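Local coordinates for protein, related to general stress protein 26(GS26) of B.subtilis (Clostridium acetobutylicum, PDB 2HQ7) that is of unknown function but belongs to the pyridoxamine 5'-phosphate oxidase family and is thus probably a flavin-binding oxidoreductase related to general stress protein 26, at residues Leu14-Gly27 / Arg61-Asp74. Numbering follows the deposited sequence.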
ATOM      1  N   LEU B  14     -13.649   5.049   7.463  1.00 42.70           N
ATOM      2  CA  LEU B  14     -12.364   5.043   6.762  1.00 44.65           C
ATOM      3  C   LEU B  14     -12.508   4.560   5.341  1.00 45.91           C
ATOM      4  O   LEU B  14     -12.028   5.202   4.409  1.00 48.00           O
ATOM      5  CB  LEU B  14     -11.354   4.154   7.477  1.00 42.93           C
ATOM      6  CG  LEU B  14      -9.903   4.318   7.039  1.00 45.64           C
ATOM      7  CD1 LEU B  14      -9.561   5.773   6.631  1.00 42.10           C
ATOM      8  CD2 LEU B  14      -9.002   3.830   8.183  1.00 48.81           C
ATOM      9  N   VAL B  15     -13.171   3.422   5.182  1.00 46.97           N
ATOM     10  CA  VAL B  15     -13.461   2.877   3.858  1.00 46.97           C
ATOM     11  C   VAL B  15     -14.283   3.853   3.001  1.00 50.41           C
ATOM     12  O   VAL B  15     -13.906   4.164   1.853  1.00 51.34           O
ATOM     13  CB  VAL B  15     -14.209   1.571   3.967  1.00 45.63           C
ATOM     14  CG1 VAL B  15     -14.720   1.169   2.607  1.00 44.33           C
ATOM     15  CG2 VAL B  15     -13.289   0.512   4.588  1.00 35.99           C
ATOM     16  N   GLU B  16     -15.360   4.386   3.577  1.00 51.25           N
ATOM     17  CA  GLU B  16     -16.260   5.264   2.834  1.00 50.72           C
ATOM     18  C   GLU B  16     -15.630   6.581   2.435  1.00 51.12           C
ATOM     19  O   GLU B  16     -16.070   7.214   1.484  1.00 49.32           O
ATOM     20  CB  GLU B  16     -17.527   5.524   3.632  1.00 52.46           C
ATOM     21  CG  GLU B  16     -18.532   4.377   3.614  1.00 60.03           C
ATOM     22  CD  GLU B  16     -19.169   4.147   2.233  1.00 71.16           C
ATOM     23  OE1 GLU B  16     -18.883   4.926   1.292  1.00 77.33           O
ATOM     24  OE2 GLU B  16     -19.957   3.181   2.090  1.00 71.19           O
ATOM     25  N   SER B  17     -14.586   6.990   3.137  1.00 53.24           N
ATOM     26  CA  SER B  17     -14.062   8.331   2.964  1.00 55.39           C
ATOM     27  C   SER B  17     -13.294   8.546   1.662  1.00 56.49           C
ATOM     28  O   SER B  17     -13.018   9.702   1.299  1.00 58.71           O
ATOM     29  CB  SER B  17     -13.188   8.737   4.162  1.00 56.35           C
ATOM     30  OG  SER B  17     -11.963   8.020   4.213  1.00 60.38           O
ATOM     31  N   SER B  18     -12.924   7.461   0.978  1.00 56.39           N
ATOM     32  CA  SER B  18     -12.283   7.561  -0.348  1.00 56.02           C
ATOM     33  C   SER B  18     -12.727   6.427  -1.279  1.00 54.82           C
ATOM     34  O   SER B  18     -13.046   5.316  -0.846  1.00 54.54           O
ATOM     35  CB  SER B  18     -10.746   7.593  -0.241  1.00 55.96           C
ATOM     36  OG  SER B  18     -10.138   7.809  -1.513  1.00 56.57           O
ATOM     37  N   LYS B  19     -12.754   6.740  -2.567  1.00 53.08           N
ATOM     38  CA  LYS B  19     -13.100   5.760  -3.578  1.00 53.84           C
ATOM     39  C   LYS B  19     -11.871   4.950  -4.000  1.00 48.63           C
ATOM     40  O   LYS B  19     -12.000   3.998  -4.773  1.00 50.19           O
ATOM     41  CB  LYS B  19     -13.739   6.466  -4.783  1.00 56.30           C
ATOM     42  CG  LYS B  19     -14.994   7.289  -4.428  1.00 62.33           C
ATOM     43  CD  LYS B  19     -16.244   6.411  -4.241  1.00 66.82           C
ATOM     44  CE  LYS B  19     -17.415   7.177  -3.569  1.00 70.08           C
ATOM     45  NZ  LYS B  19     -17.344   7.246  -2.055  1.00 65.82           N
ATOM     46  N   ILE B  20     -10.694   5.335  -3.491  1.00 45.90           N
ATOM     47  CA  ILE B  20      -9.402   4.742  -3.878  1.00 43.63           C
ATOM     48  C   ILE B  20      -8.912   3.794  -2.812  1.00 39.02           C
ATOM     49  O   ILE B  20      -8.925   4.119  -1.642  1.00 38.14           O
ATOM     50  CB  ILE B  20      -8.299   5.820  -4.077  1.00 45.43           C
ATOM     51  CG1 ILE B  20      -8.802   6.962  -4.962  1.00 48.29           C
ATOM     52  CG2 ILE B  20      -7.055   5.214  -4.720  1.00 40.58           C
ATOM     53  CD1 ILE B  20      -9.332   6.488  -6.314  1.00 51.42           C
ATOM     54  N   VAL B  21      -8.480   2.614  -3.215  1.00 35.12           N
ATOM     55  CA  VAL B  21      -7.941   1.672  -2.265  1.00 34.81           C
ATOM     56  C   VAL B  21      -6.595   1.213  -2.775  1.00 30.58           C
ATOM     57  O   VAL B  21      -6.414   0.990  -3.980  1.00 34.66           O
ATOM     58  CB  VAL B  21      -8.881   0.441  -2.038  1.00 36.80           C
ATOM     59  CG1 VAL B  21      -9.009  -0.343  -3.239  1.00 38.30           C
ATOM     60  CG2 VAL B  21      -8.337  -0.443  -0.961  1.00 35.18           C
HETATM   61  N   MSE B  22      -5.675   1.019  -1.842  1.00 29.18           N
HETATM   62  CA  MSE B  22      -4.331   0.553  -2.162  1.00 28.34           C
HETATM   63  C   MSE B  22      -4.371  -0.955  -2.127  1.00 22.81           C
HETATM   64  O   MSE B  22      -4.815  -1.538  -1.124  1.00 25.85           O
HETATM   65  CB  MSE B  22      -3.365   0.962  -1.097  1.00 24.85           C
HETATM   66  CG  MSE B  22      -3.453   2.350  -0.561  1.00 47.97           C
HETATM   67 SE   MSE B  22      -2.149   3.251  -1.517  0.75 78.43          SE
HETATM   68  CE  MSE B  22      -3.377   3.769  -2.945  1.00 25.70           C
ATOM     69  N   VAL B  23      -3.891  -1.607  -3.164  1.00 27.41           N
ATOM     70  CA  VAL B  23      -4.025  -3.053  -3.245  1.00 24.01           C
ATOM     71  C   VAL B  23      -2.643  -3.671  -3.321  1.00 26.94           C
ATOM     72  O   VAL B  23      -1.894  -3.422  -4.285  1.00 27.34           O
ATOM     73  CB  VAL B  23      -4.784  -3.472  -4.487  1.00 26.22           C
ATOM     74  CG1 VAL B  23      -4.827  -4.983  -4.570  1.00 18.52           C
ATOM     75  CG2 VAL B  23      -6.145  -2.860  -4.507  1.00 28.78           C
ATOM     76  N   GLY B  24      -2.316  -4.499  -2.334  1.00 25.74           N
ATOM     77  CA  GLY B  24      -1.064  -5.212  -2.325  1.00 23.75           C
ATOM     78  C   GLY B  24      -1.180  -6.598  -2.952  1.00 24.92           C
ATOM     79  O   GLY B  24      -2.081  -7.335  -2.638  1.00 26.83           O
ATOM     80  N   THR B  25      -0.253  -6.924  -3.841  1.00 23.54           N
ATOM     81  CA  THR B  25      -0.225  -8.189  -4.519  1.00 26.42           C
ATOM     82  C   THR B  25       1.191  -8.762  -4.479  1.00 26.55           C
ATOM     83  O   THR B  25       2.144  -8.070  -4.168  1.00 29.15           O
ATOM     84  CB  THR B  25      -0.645  -8.058  -6.005  1.00 26.73           C
ATOM     85  OG1 THR B  25       0.152  -7.052  -6.643  1.00 26.85           O
ATOM     86  CG2 THR B  25      -2.084  -7.733  -6.153  1.00 28.59           C
ATOM     87  N   ASN B  26       1.293 -10.035  -4.810  1.00 28.87           N
ATOM     88  CA  ASN B  26       2.574 -10.723  -4.897  1.00 30.75           C
ATOM     89  C   ASN B  26       3.136 -10.559  -6.289  1.00 28.53           C
ATOM     90  O   ASN B  26       2.629 -11.160  -7.214  1.00 27.11           O
ATOM     91  CB  ASN B  26       2.405 -12.181  -4.583  1.00 29.64           C
ATOM     92  CG  ASN B  26       2.052 -12.423  -3.135  1.00 32.84           C
ATOM     93  OD1 ASN B  26       1.099 -13.122  -2.827  1.00 34.07           O
ATOM     94  ND2 ASN B  26       2.812 -11.842  -2.249  1.00 25.42           N
ATOM     95  N   GLY B  27       4.141  -9.698  -6.429  1.00 28.05           N
ATOM     96  CA  GLY B  27       4.715  -9.380  -7.726  1.00 29.72           C
ATOM     97  C   GLY B  27       5.809 -10.338  -8.157  1.00 30.57           C
ATOM     98  O   GLY B  27       6.087 -11.342  -7.489  1.00 30.73           O
ATOM     99  N   ARG B  61      -0.795 -12.598 -13.149  1.00 39.70           N
ATOM    100  CA  ARG B  61      -0.345 -12.666 -11.760  1.00 38.88           C
ATOM    101  C   ARG B  61      -1.457 -13.069 -10.799  1.00 36.04           C
ATOM    102  O   ARG B  61      -1.249 -13.915  -9.931  1.00 33.79           O
ATOM    103  CB  ARG B  61       0.238 -11.322 -11.294  1.00 40.38           C
ATOM    104  CG  ARG B  61       0.423 -11.197  -9.722  1.00 44.71           C
ATOM    105  CD  ARG B  61       0.842  -9.786  -9.231  1.00 41.30           C
ATOM    106  NE  ARG B  61       1.806  -9.215 -10.163  1.00 44.41           N
ATOM    107  CZ  ARG B  61       2.152  -7.938 -10.218  1.00 38.83           C
ATOM    108  NH1 ARG B  61       1.660  -7.046  -9.359  1.00 43.60           N
ATOM    109  NH2 ARG B  61       3.015  -7.558 -11.146  1.00 42.14           N
ATOM    110  N   LEU B  62      -2.618 -12.430 -10.901  1.00 37.47           N
ATOM    111  CA  LEU B  62      -3.746 -12.797 -10.037  1.00 36.56           C
ATOM    112  C   LEU B  62      -4.260 -14.219 -10.285  1.00 38.62           C
ATOM    113  O   LEU B  62      -4.741 -14.882  -9.367  1.00 41.15           O
ATOM    114  CB  LEU B  62      -4.876 -11.812 -10.190  1.00 38.22           C
ATOM    115  CG  LEU B  62      -4.537 -10.445  -9.629  1.00 36.60           C
ATOM    116  CD1 LEU B  62      -5.762  -9.566  -9.819  1.00 34.14           C
ATOM    117  CD2 LEU B  62      -4.061 -10.527  -8.154  1.00 32.10           C
ATOM    118  N   LYS B  63      -4.127 -14.686 -11.516  1.00 39.09           N
ATOM    119  CA  LYS B  63      -4.470 -16.058 -11.866  1.00 40.49           C
ATOM    120  C   LYS B  63      -3.598 -17.098 -11.149  1.00 41.04           C
ATOM    121  O   LYS B  63      -4.072 -18.174 -10.787  1.00 44.89           O
ATOM    122  CB  LYS B  63      -4.344 -16.260 -13.386  1.00 42.36           C
ATOM    123  CG  LYS B  63      -5.500 -15.662 -14.217  1.00 46.74           C
ATOM    124  CD  LYS B  63      -5.476 -16.119 -15.694  1.00 45.89           C
ATOM    125  CE  LYS B  63      -6.738 -15.656 -16.449  1.00 49.81           C
ATOM    126  NZ  LYS B  63      -6.612 -15.783 -17.940  1.00 57.70           N
ATOM    127  N   LYS B  64      -2.325 -16.782 -10.960  1.00 37.74           N
ATOM    128  CA  LYS B  64      -1.373 -17.690 -10.355  1.00 35.70           C
ATOM    129  C   LYS B  64      -1.304 -17.480  -8.851  1.00 33.27           C
ATOM    130  O   LYS B  64      -0.942 -18.380  -8.115  1.00 28.74           O
ATOM    131  CB  LYS B  64       0.014 -17.450 -10.948  1.00 35.80           C
ATOM    132  CG  LYS B  64       0.086 -17.550 -12.475  1.00 43.74           C
ATOM    133  CD  LYS B  64       0.459 -18.945 -12.953  1.00 50.86           C
ATOM    134  CE  LYS B  64       1.210 -18.922 -14.280  1.00 52.01           C
ATOM    135  NZ  LYS B  64       2.541 -18.271 -14.117  1.00 55.87           N
ATOM    136  N   ASN B  65      -1.610 -16.269  -8.382  1.00 30.51           N
ATOM    137  CA  ASN B  65      -1.537 -15.989  -6.958  1.00 27.17           C
ATOM    138  C   ASN B  65      -2.524 -14.870  -6.638  1.00 28.15           C
ATOM    139  O   ASN B  65      -2.297 -13.747  -7.030  1.00 26.83           O
ATOM    140  CB  ASN B  65      -0.108 -15.590  -6.605  1.00 28.63           C
ATOM    141  CG  ASN B  65       0.124 -15.466  -5.127  1.00 28.48           C
ATOM    142  OD1 ASN B  65      -0.781 -15.175  -4.351  1.00 30.92           O
ATOM    143  ND2 ASN B  65       1.359 -15.691  -4.724  1.00 27.36           N
ATOM    144  N   ASN B  66      -3.624 -15.204  -5.966  1.00 26.95           N
ATOM    145  CA  ASN B  66      -4.702 -14.254  -5.663  1.00 28.75           C
ATOM    146  C   ASN B  66      -4.752 -13.820  -4.208  1.00 30.93           C
ATOM    147  O   ASN B  66      -5.747 -13.295  -3.761  1.00 32.38           O
ATOM    148  CB  ASN B  66      -6.060 -14.843  -6.074  1.00 31.15           C
ATOM    149  CG  ASN B  66      -6.473 -16.038  -5.227  1.00 33.85           C
ATOM    150  OD1 ASN B  66      -5.708 -16.529  -4.398  1.00 33.74           O
ATOM    151  ND2 ASN B  66      -7.709 -16.460  -5.384  1.00 33.21           N
ATOM    152  N   LYS B  67      -3.652 -13.998  -3.488  1.00 31.12           N
ATOM    153  CA  LYS B  67      -3.536 -13.549  -2.119  1.00 28.10           C
ATOM    154  C   LYS B  67      -3.145 -12.086  -2.147  1.00 27.14           C
ATOM    155  O   LYS B  67      -2.133 -11.675  -2.746  1.00 26.53           O
ATOM    156  CB  LYS B  67      -2.504 -14.377  -1.373  1.00 31.79           C
ATOM    157  CG  LYS B  67      -2.895 -15.871  -1.205  1.00 25.16           C
ATOM    158  CD  LYS B  67      -1.847 -16.586  -0.346  1.00 31.81           C
ATOM    159  CE  LYS B  67      -2.164 -18.080  -0.263  1.00 40.79           C
ATOM    160  NZ  LYS B  67      -1.503 -18.727   0.889  1.00 40.74           N
ATOM    161  N   ILE B  68      -4.001 -11.276  -1.564  1.00 24.20           N
ATOM    162  CA  ILE B  68      -3.792  -9.871  -1.655  1.00 25.78           C
ATOM    163  C   ILE B  68      -4.082  -9.227  -0.320  1.00 23.10           C
ATOM    164  O   ILE B  68      -4.596  -9.853   0.632  1.00 25.36           O
ATOM    165  CB  ILE B  68      -4.649  -9.197  -2.777  1.00 25.59           C
ATOM    166  CG1 ILE B  68      -6.127  -9.168  -2.424  1.00 27.97           C
ATOM    167  CG2 ILE B  68      -4.422  -9.822  -4.150  1.00 24.33           C
ATOM    168  CD1 ILE B  68      -6.829  -7.972  -3.054  1.00 28.59           C
ATOM    169  N   CYS B  69      -3.798  -7.948  -0.259  1.00 24.94           N
ATOM    170  CA  CYS B  69      -4.314  -7.169   0.832  1.00 24.15           C
ATOM    171  C   CYS B  69      -4.757  -5.816   0.333  1.00 20.70           C
ATOM    172  O   CYS B  69      -4.309  -5.328  -0.710  1.00 23.93           O
ATOM    173  CB  CYS B  69      -3.300  -7.054   1.943  1.00 28.62           C
ATOM    174  SG  CYS B  69      -2.091  -5.815   1.675  1.00 37.33           S
ATOM    175  N   LEU B  70      -5.698  -5.248   1.046  1.00 22.53           N
ATOM    176  CA  LEU B  70      -6.165  -3.856   0.797  1.00 22.32           C
ATOM    177  C   LEU B  70      -5.717  -2.961   1.917  1.00 23.93           C
ATOM    178  O   LEU B  70      -5.683  -3.386   3.084  1.00 28.47           O
ATOM    179  CB  LEU B  70      -7.695  -3.792   0.739  1.00 23.06           C
ATOM    180  CG  LEU B  70      -8.472  -4.648  -0.276  1.00 29.60           C
ATOM    181  CD1 LEU B  70      -9.956  -4.190  -0.347  1.00 25.34           C
ATOM    182  CD2 LEU B  70      -7.873  -4.510  -1.603  1.00 25.07           C
ATOM    183  N   TYR B  71      -5.422  -1.707   1.607  1.00 24.40           N
ATOM    184  CA  TYR B  71      -5.082  -0.733   2.660  1.00 23.17           C
ATOM    185  C   TYR B  71      -5.813   0.589   2.452  1.00 26.53           C
ATOM    186  O   TYR B  71      -5.874   1.093   1.334  1.00 27.62           O
ATOM    187  CB  TYR B  71      -3.568  -0.499   2.696  1.00 26.78           C
ATOM    188  CG  TYR B  71      -3.087   0.255   3.906  1.00 23.10           C
ATOM    189  CD1 TYR B  71      -2.841  -0.408   5.100  1.00 31.25           C
ATOM    190  CD2 TYR B  71      -2.899   1.613   3.865  1.00 38.72           C
ATOM    191  CE1 TYR B  71      -2.413   0.277   6.227  1.00 30.70           C
ATOM    192  CE2 TYR B  71      -2.471   2.305   5.001  1.00 43.02           C
ATOM    193  CZ  TYR B  71      -2.235   1.617   6.166  1.00 33.95           C
ATOM    194  OH  TYR B  71      -1.819   2.307   7.276  1.00 40.89           O
ATOM    195  N   PHE B  72      -6.342   1.143   3.539  1.00 27.96           N
ATOM    196  CA  PHE B  72      -7.055   2.403   3.527  1.00 29.81           C
ATOM    197  C   PHE B  72      -6.386   3.268   4.529  1.00 31.76           C
ATOM    198  O   PHE B  72      -6.113   2.813   5.629  1.00 32.59           O
ATOM    199  CB  PHE B  72      -8.505   2.228   3.988  1.00 30.69           C
ATOM    200  CG  PHE B  72      -9.246   1.188   3.242  1.00 34.88           C
ATOM    201  CD1 PHE B  72      -9.102  -0.144   3.584  1.00 29.22           C
ATOM    202  CD2 PHE B  72     -10.059   1.527   2.161  1.00 36.92           C
ATOM    203  CE1 PHE B  72      -9.765  -1.114   2.897  1.00 31.29           C
ATOM    204  CE2 PHE B  72     -10.719   0.532   1.455  1.00 34.20           C
ATOM    205  CZ  PHE B  72     -10.573  -0.782   1.839  1.00 28.78           C
ATOM    206  N   VAL B  73      -6.118   4.511   4.195  1.00 36.22           N
ATOM    207  CA  VAL B  73      -5.402   5.342   5.150  1.00 41.83           C
ATOM    208  C   VAL B  73      -6.058   6.692   5.292  1.00 46.49           C
ATOM    209  O   VAL B  73      -6.684   7.150   4.351  1.00 47.39           O
ATOM    210  CB  VAL B  73      -3.924   5.507   4.701  1.00 43.18           C
ATOM    211  CG1 VAL B  73      -3.820   6.539   3.575  1.00 40.60           C
ATOM    212  CG2 VAL B  73      -2.996   5.798   5.911  1.00 41.80           C
ATOM    213  N   ASP B  74      -5.959   7.295   6.480  1.00 50.10           N
ATOM    214  CA  ASP B  74      -5.939   8.767   6.570  1.00 55.73           C
ATOM    215  C   ASP B  74      -4.696   9.268   7.329  1.00 56.00           C
ATOM    216  O   ASP B  74      -4.599   9.183   8.566  1.00 54.00           O
ATOM    217  CB  ASP B  74      -7.208   9.380   7.159  1.00 57.45           C
ATOM    218  CG  ASP B  74      -7.303  10.895   6.861  1.00 66.47           C
ATOM    219  OD1 ASP B  74      -7.086  11.296   5.682  1.00 65.48           O
ATOM    220  OD2 ASP B  74      -7.569  11.687   7.801  1.00 77.13           O
TER
HETATM  221  O   HOH W   1      -1.210 -11.533  -5.217  1.00 26.53           O
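The ring of F72 lies between two valine methyls. V15 CG2, from helix 5-16, sits over the centre of one face, 4.0 Å from the ring centroid, while V21 CG2 covers the opposite face nearer the rim, 3.5 Å from F72 CE2. Both are CH-pi contacts, and a flat aromatic suits a place between helix and strand, since each of its faces can take a methyl. V21 reaches the ring because its CG2 stands anti to the backbone N while CG1 takes the place between N and carbonyl carbon (chi1 65°). L14 CG meets F72 CB, and its CD1 runs on to the backbone at V73 and D74.

From here strands 20-26 and 67-74 run antiparallel. M22 and Y71 exchange two backbone hydrogen bonds, as do G24 and C69, whose G24 N to C69 O bond is 2.7 Å long. Between these pairs V23 and L70 lie side by side, CG2 to CD2 3.8 Å, on the inner face with I68; F122 of strand 117-131 packs on L70 and I68. On the other face C69 and Y71 meet I34 and A36 of the second subunit, respectively; G24, lacking a side chain, avoids crowding C69 SG.

At the far end T25 shows each branch a different partner: its CG2 packs on I68 CG2, 3.7 Å away, while OG1 accepts a hydrogen bond from R61 NH1 (3.1 Å), in the guanidinium plane. A bend at chi3 (-39°) swings the guanidinium beside G27, whose CA covers one face. Where the strands part, a water accepts from N26 N and donates to N65 O and K67 O. Two antiparallel strands with a helix packed at each end fit the curled, FMN-binding split-barrel fold of this family, whose members commonly pair as dimers.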